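Side-chain contacts in phenol hydroxylase component phN (Pseudomonas stutzeri, PDB 3U52), which probably hydroxylates phenol at a carboxylate-bridged diiron centre, as the oxygenase component of a bacterial multicomponent monooxygenase: residues Met165-Trp170 against Val174-Phe179; Val243-Leu248 against Glu311-Arg316. One frame throughout, in Å; residues are numbered along the deposited sequence.

Contact 1 (Met165-Trp170 against Val174-Phe179). With XE (xenon), chain R.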
loop_
_atom_site.group_PDB
_atom_site.type_symbol
_atom_site.label_atom_id
_atom_site.label_comp_id
_atom_site.label_asym_id
_atom_site.label_seq_id
_atom_site.Cartn_x
_atom_site.Cartn_y
_atom_site.Cartn_z
ATOM N N MET A 165 29.143 0.433 12.660
ATOM C CA MET A 165 30.038 1.410 12.068
ATOM C C MET A 165 29.833 2.796 12.662
ATOM O O MET A 165 30.828 3.522 12.907
ATOM C CB MET A 165 29.828 1.437 10.560
ATOM C CG MET A 165 30.282 0.172 9.925
ATOM S SD MET A 165 30.181 0.325 8.166
ATOM C CE MET A 165 30.596 -1.355 7.567
ATOM N N HIS A 166 28.589 3.144 12.987
ATOM C CA HIS A 166 28.290 4.510 13.560
ATOM C C HIS A 166 29.079 4.811 14.828
ATOM O O HIS A 166 29.456 5.947 15.076
ATOM C CB HIS A 166 26.787 4.634 13.908
ATOM C CG HIS A 166 26.344 6.009 14.329
ATOM N ND1 HIS A 166 26.063 7.015 13.430
ATOM C CD2 HIS A 166 26.068 6.526 15.559
ATOM C CE1 HIS A 166 25.655 8.100 14.081
ATOM N NE2 HIS A 166 25.632 7.826 15.380
ATOM N N ASP A 167 29.311 3.770 15.648
ATOM C CA ASP A 167 30.080 3.903 16.913
ATOM C C ASP A 167 31.617 3.930 16.726
ATOM O O ASP A 167 32.337 4.306 17.657
ATOM C CB ASP A 167 29.729 2.777 17.901
ATOM C CG ASP A 167 28.343 2.935 18.573
ATOM O OD1 ASP A 167 27.690 3.977 18.442
ATOM O OD2 ASP A 167 27.897 2.008 19.293
ATOM N N ARG A 168 32.105 3.521 15.548
ATOM C CA ARG A 168 33.535 3.238 15.367
ATOM C C ARG A 168 34.185 4.020 14.260
ATOM O O ARG A 168 35.270 4.569 14.460
ATOM C CB ARG A 168 33.788 1.737 15.144
ATOM C CG ARG A 168 33.357 0.884 16.335
ATOM C CD ARG A 168 33.410 -0.609 16.072
ATOM N NE ARG A 168 33.008 -1.367 17.273
ATOM C CZ ARG A 168 31.768 -1.413 17.786
ATOM N NH1 ARG A 168 30.739 -0.769 17.229
ATOM N NH2 ARG A 168 31.553 -2.113 18.892
ATOM N N VAL A 169 33.558 4.038 13.094
ATOM C CA VAL A 169 34.162 4.589 11.883
ATOM C C VAL A 169 34.471 6.071 11.966
ATOM O O VAL A 169 33.653 6.868 12.408
ATOM C CB VAL A 169 33.295 4.308 10.611
ATOM C CG1 VAL A 169 33.893 4.970 9.401
ATOM C CG2 VAL A 169 33.174 2.806 10.347
ATOM N N TRP A 170 35.654 6.431 11.472
ATOM C CA TRP A 170 36.171 7.779 11.606
ATOM C C TRP A 170 35.142 8.858 11.274
ATOM O O TRP A 170 34.824 9.675 12.134
ATOM C CB TRP A 170 37.538 7.943 10.857
ATOM C CG TRP A 170 37.438 7.852 9.348
ATOM C CD1 TRP A 170 37.402 6.703 8.578
ATOM C CD2 TRP A 170 37.360 8.963 8.428
ATOM N NE1 TRP A 170 37.261 7.035 7.231
ATOM C CE2 TRP A 170 37.236 8.412 7.108
ATOM C CE3 TRP A 170 37.331 10.368 8.584
ATOM C CZ2 TRP A 170 37.118 9.240 5.953
ATOM C CZ3 TRP A 170 37.224 11.193 7.413
ATOM C CH2 TRP A 170 37.141 10.626 6.128
ATOM N N VAL A 174 31.420 12.315 13.422
ATOM C CA VAL A 174 30.780 13.627 13.176
ATOM C C VAL A 174 29.301 13.636 13.586
ATOM O O VAL A 174 28.930 14.391 14.508
ATOM C CB VAL A 174 30.997 14.096 11.715
ATOM C CG1 VAL A 174 30.514 15.470 11.513
ATOM C CG2 VAL A 174 32.504 13.963 11.320
ATOM N N PRO A 175 28.417 12.839 12.918
ATOM C CA PRO A 175 27.055 12.778 13.480
ATOM C C PRO A 175 26.943 12.237 14.904
ATOM O O PRO A 175 26.129 12.746 15.665
ATOM C CB PRO A 175 26.316 11.783 12.542
ATOM C CG PRO A 175 27.372 11.123 11.744
ATOM C CD PRO A 175 28.525 12.072 11.663
ATOM N N LYS A 176 27.721 11.214 15.259
ATOM C CA LYS A 176 27.655 10.642 16.607
ATOM C C LYS A 176 27.970 11.662 17.722
ATOM O O LYS A 176 27.177 11.812 18.676
ATOM C CB LYS A 176 28.553 9.414 16.724
ATOM C CG LYS A 176 28.267 8.582 18.002
ATOM C CD LYS A 176 29.234 7.428 18.076
ATOM C CE LYS A 176 29.470 6.961 19.516
ATOM N NZ LYS A 176 28.288 6.283 20.083
ATOM N N SER A 177 29.097 12.372 17.603
ATOM C CA SER A 177 29.442 13.344 18.627
ATOM C C SER A 177 28.480 14.550 18.660
ATOM O O SER A 177 28.267 15.143 19.724
ATOM C CB SER A 177 30.915 13.807 18.504
ATOM O OG SER A 177 31.082 14.620 17.360
ATOM N N PHE A 178 27.888 14.917 17.518
ATOM C CA PHE A 178 26.816 15.960 17.477
ATOM C C PHE A 178 25.680 15.566 18.408
ATOM O O PHE A 178 25.235 16.350 19.281
ATOM C CB PHE A 178 26.247 16.121 16.024
ATOM C CG PHE A 178 25.106 17.093 15.932
ATOM C CD1 PHE A 178 23.803 16.674 16.131
ATOM C CD2 PHE A 178 25.340 18.432 15.599
ATOM C CE1 PHE A 178 22.732 17.599 16.063
ATOM C CE2 PHE A 178 24.275 19.385 15.490
ATOM C CZ PHE A 178 23.000 18.984 15.761
ATOM N N PHE A 179 25.190 14.334 18.236
ATOM C CA PHE A 179 24.088 13.917 19.087
ATOM C C PHE A 179 24.473 13.542 20.542
ATOM O O PHE A 179 23.640 13.680 21.436
ATOM C CB PHE A 179 23.267 12.768 18.422
ATOM C CG PHE A 179 21.792 13.050 18.434
ATOM C CD1 PHE A 179 21.212 13.781 17.431
ATOM C CD2 PHE A 179 21.009 12.618 19.499
ATOM C CE1 PHE A 179 19.822 14.110 17.464
ATOM C CE2 PHE A 179 19.634 12.905 19.551
ATOM C CZ PHE A 179 19.041 13.654 18.536
HETATM XE XE XE R . 40.903 8.594 7.529
#
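Lys176 and Asp167 meet in a buried salt bridge, the lysine NZ standing 2.9 Å from OD1 of the aspartate. The ammonium comes from above the carboxylate, 59° out of its plane. Beneath this charged end the lysine stem runs past His166: its CB lies 3.6 Å from the imidazole NE2, and its CD is 3.4 Å from the backbone O of His166. The imidazole also reaches the preceding proline, with CE1 of His166 4.0 Å from CB of Pro175. What brings the ring over is the first torsion of His166, which sets CG opposite the backbone N (chi1 -173°); its ND1 is hydrogen-bonded to the carbonyl O of Ser102, which helps fix the ring's rotation. Lys176 is extended as far as CE and bends only at its last torsion (chi4 70°), which turns NZ to the carboxylate. A chain of another protein in the assembly closes over the ion pair, its backbone bonding to both Lys176 NZ and Asp167 OD2. With an alanine at Lys176, OD1 of Asp167 would probably lose its counter-charge, and the backbone O and part of the ring of His166 their methylene cover. At the far end of 165-170, Trp170 turns from helix 173-184 to a xenon pocket shared with Tyr342 and Pro396; the gas atom sits 3.6 Å above the indole plane, over its centre, while NE1 bonds to the carbonyl of Ala345. The salt bridge thus joins Asp167, where the turn starts, to helix 173-184 at the interface between two proteins.

Contact 2 (Val243-Leu248 against Glu311-Arg316); sequences VIKFIL and ERYGIR
Lys245 lays its aliphatic stem across the end of Tyr313, at about a right angle to it, with CG and CD each 3.8 Å from the phenol OH. The stem is extended beyond CG and carries NZ past the tyrosine to a salt bridge with Asp309, so the contact across the two segments is made by methylenes. The phenol OH itself is hydrogen-bonded to Glu249, one residue beyond 243-248 on helix 220-250. On the next turn of this helix, which also supplies Glu233 and His236 to the diiron site, Leu248 faces the same ring. Its CB lies over one face in a CH-pi contact, 4.2 Å from the ring centroid and 22° off the normal, while CG of Arg312 covers the opposite face. Tyr313 comes just before Gly314, the C-prime residue of a Schellman motif that ends helix 291-310: Gly314, with positive phi (90°), gives its N to the O of Glu311, and the N of Ile315 returns to the O of Leu310. The chain then turns back toward helix 220-250, and Ile315 follows Tyr313 onto Leu248. CD1 of Leu248 touches both, 3.7 Å from CD1 of Tyr313 and 3.8 Å from CG1 of Ile315. The other methyl, CD2, meets CD1 of Ile315 at 3.9 Å. Val258 of helix 254-283 also packs on Leu248, and Phe307 and Leu310 of helix 291-310 on Ile315.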
loop_
_atom_site.group_PDB
_atom_site.type_symbol
_atom_site.label_atom_id
_atom_site.label_comp_id
_atom_site.label_asym_id
_atom_site.label_seq_id
_atom_site.Cartn_x
_atom_site.Cartn_y
_atom_site.Cartn_z
ATOM N N VAL A 243 9.011 25.915 21.445
ATOM C CA VAL A 243 10.159 25.812 22.361
ATOM C C VAL A 243 10.916 27.147 22.470
ATOM O O VAL A 243 11.065 27.640 23.584
ATOM C CB VAL A 243 11.128 24.575 22.018
ATOM C CG1 VAL A 243 12.504 24.686 22.707
ATOM C CG2 VAL A 243 10.464 23.228 22.427
ATOM N N ILE A 244 11.409 27.730 21.362
ATOM C CA ILE A 244 12.233 28.968 21.547
ATOM C C ILE A 244 11.416 30.123 22.037
ATOM O O ILE A 244 11.913 30.862 22.859
ATOM C CB ILE A 244 13.052 29.527 20.324
ATOM C CG1 ILE A 244 12.485 29.030 19.050
ATOM C CG2 ILE A 244 14.658 29.398 20.544
ATOM C CD1 ILE A 244 11.515 29.947 18.436
ATOM N N LYS A 245 10.192 30.292 21.518
ATOM C CA LYS A 245 9.314 31.379 21.960
ATOM C C LYS A 245 8.957 31.233 23.424
ATOM O O LYS A 245 9.126 32.190 24.175
ATOM C CB LYS A 245 8.072 31.507 21.092
ATOM C CG LYS A 245 8.460 31.768 19.616
ATOM C CD LYS A 245 7.312 32.270 18.760
ATOM C CE LYS A 245 7.858 33.060 17.545
ATOM N NZ LYS A 245 6.734 33.713 16.726
ATOM N N PHE A 246 8.568 30.028 23.838
ATOM C CA PHE A 246 8.232 29.760 25.235
ATOM C C PHE A 246 9.375 30.150 26.181
ATOM O O PHE A 246 9.171 30.880 27.140
ATOM C CB PHE A 246 7.910 28.283 25.464
ATOM C CG PHE A 246 7.540 27.987 26.871
ATOM C CD1 PHE A 246 6.331 28.424 27.381
ATOM C CD2 PHE A 246 8.423 27.322 27.705
ATOM C CE1 PHE A 246 6.004 28.166 28.736
ATOM C CE2 PHE A 246 8.091 27.057 29.029
ATOM C CZ PHE A 246 6.883 27.484 29.535
ATOM N N ILE A 247 10.566 29.665 25.876
ATOM C CA ILE A 247 11.781 29.872 26.703
ATOM C C ILE A 247 12.209 31.336 26.746
ATOM O O ILE A 247 12.535 31.857 27.831
ATOM C CB ILE A 247 12.935 28.991 26.209
ATOM C CG1 ILE A 247 12.593 27.518 26.443
ATOM C CG2 ILE A 247 14.218 29.299 26.953
ATOM C CD1 ILE A 247 13.717 26.553 25.935
ATOM N N LEU A 248 12.157 32.000 25.579
ATOM C CA LEU A 248 12.529 33.411 25.500
ATOM C C LEU A 248 11.551 34.313 26.258
ATOM O O LEU A 248 11.951 35.329 26.816
ATOM C CB LEU A 248 12.627 33.877 24.037
ATOM C CG LEU A 248 13.827 33.243 23.322
ATOM C CD1 LEU A 248 13.762 33.467 21.790
ATOM C CD2 LEU A 248 15.136 33.701 23.921
ATOM N N GLU A 311 14.255 38.936 16.825
ATOM C CA GLU A 311 14.758 40.243 17.247
ATOM C C GLU A 311 13.921 40.924 18.333
ATOM O O GLU A 311 14.477 41.612 19.179
ATOM C CB GLU A 311 14.867 41.183 16.065
ATOM C CG GLU A 311 16.082 40.945 15.193
ATOM C CD GLU A 311 16.206 41.981 14.077
ATOM O OE1 GLU A 311 16.405 41.573 12.910
ATOM O OE2 GLU A 311 16.071 43.195 14.376
ATOM N N ARG A 312 12.597 40.726 18.312
ATOM C CA ARG A 312 11.703 41.274 19.348
ATOM C C ARG A 312 12.048 40.800 20.754
ATOM O O ARG A 312 11.710 41.475 21.719
ATOM C CB ARG A 312 10.221 40.992 19.043
ATOM C CG ARG A 312 9.716 39.570 19.277
ATOM C CD ARG A 312 8.200 39.500 19.032
ATOM N NE ARG A 312 7.397 39.140 20.219
ATOM C CZ ARG A 312 7.161 39.906 21.299
ATOM N NH1 ARG A 312 7.687 41.128 21.421
ATOM N NH2 ARG A 312 6.406 39.425 22.285
ATOM N N TYR A 313 12.718 39.647 20.855
ATOM C CA TYR A 313 13.162 39.080 22.151
ATOM C C TYR A 313 14.562 39.511 22.517
ATOM O O TYR A 313 15.033 39.180 23.596
ATOM C CB TYR A 313 13.130 37.555 22.129
ATOM C CG TYR A 313 11.793 36.965 21.790
ATOM C CD1 TYR A 313 11.594 36.271 20.596
ATOM C CD2 TYR A 313 10.718 37.121 22.655
ATOM C CE1 TYR A 313 10.367 35.734 20.278
ATOM C CE2 TYR A 313 9.470 36.587 22.353
ATOM C CZ TYR A 313 9.306 35.888 21.167
ATOM O OH TYR A 313 8.056 35.369 20.911
ATOM N N GLY A 314 15.235 40.254 21.644
ATOM C CA GLY A 314 16.638 40.586 21.899
ATOM C C GLY A 314 17.620 39.562 21.315
ATOM O O GLY A 314 18.800 39.565 21.674
ATOM N N ILE A 315 17.153 38.701 20.409
ATOM C CA ILE A 315 18.018 37.640 19.827
ATOM C C ILE A 315 18.680 38.155 18.528
ATOM O O ILE A 315 18.040 38.837 17.746
ATOM C CB ILE A 315 17.190 36.324 19.561
ATOM C CG1 ILE A 315 16.807 35.630 20.873
ATOM C CG2 ILE A 315 17.869 35.366 18.539
ATOM C CD1 ILE A 315 17.966 35.083 21.702
ATOM N N ARG A 316 19.962 37.905 18.318
ATOM C CA ARG A 316 20.596 38.276 17.025
ATOM C C ARG A 316 20.864 36.991 16.214
ATOM O O ARG A 316 20.801 35.893 16.767
ATOM C CB ARG A 316 21.897 39.058 17.238
ATOM C CG ARG A 316 22.865 38.318 18.155
ATOM C CD ARG A 316 24.331 38.665 18.012
ATOM N NE ARG A 316 25.114 37.928 19.008
ATOM C CZ ARG A 316 25.480 36.648 18.877
ATOM N NH1 ARG A 316 25.157 35.969 17.779
ATOM N NH2 ARG A 316 26.167 36.044 19.833
#

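Contact 1 closes before contact 2 opens along the chain, and their centres lie 31 Å apart, with nearest atoms about 13 Å from each other. Contact 1 joins neighbouring helices, 162-166 and 173-184, about 11 Å from the centre of the chain; contact 2 is long-range, bringing the loop after helix 291-310 onto helix 220-250 about 24 Å out. Helices 187-216 and 254-283 relate the two, since each touches side chains from both contacts. Helices 187-216 and 220-250 supply Glu199, Glu233 and His236 to one of the two iron sites, placing both contacts around one helical core: contact 1 where another protein docks, contact 2 where no other chain of the assembly reaches.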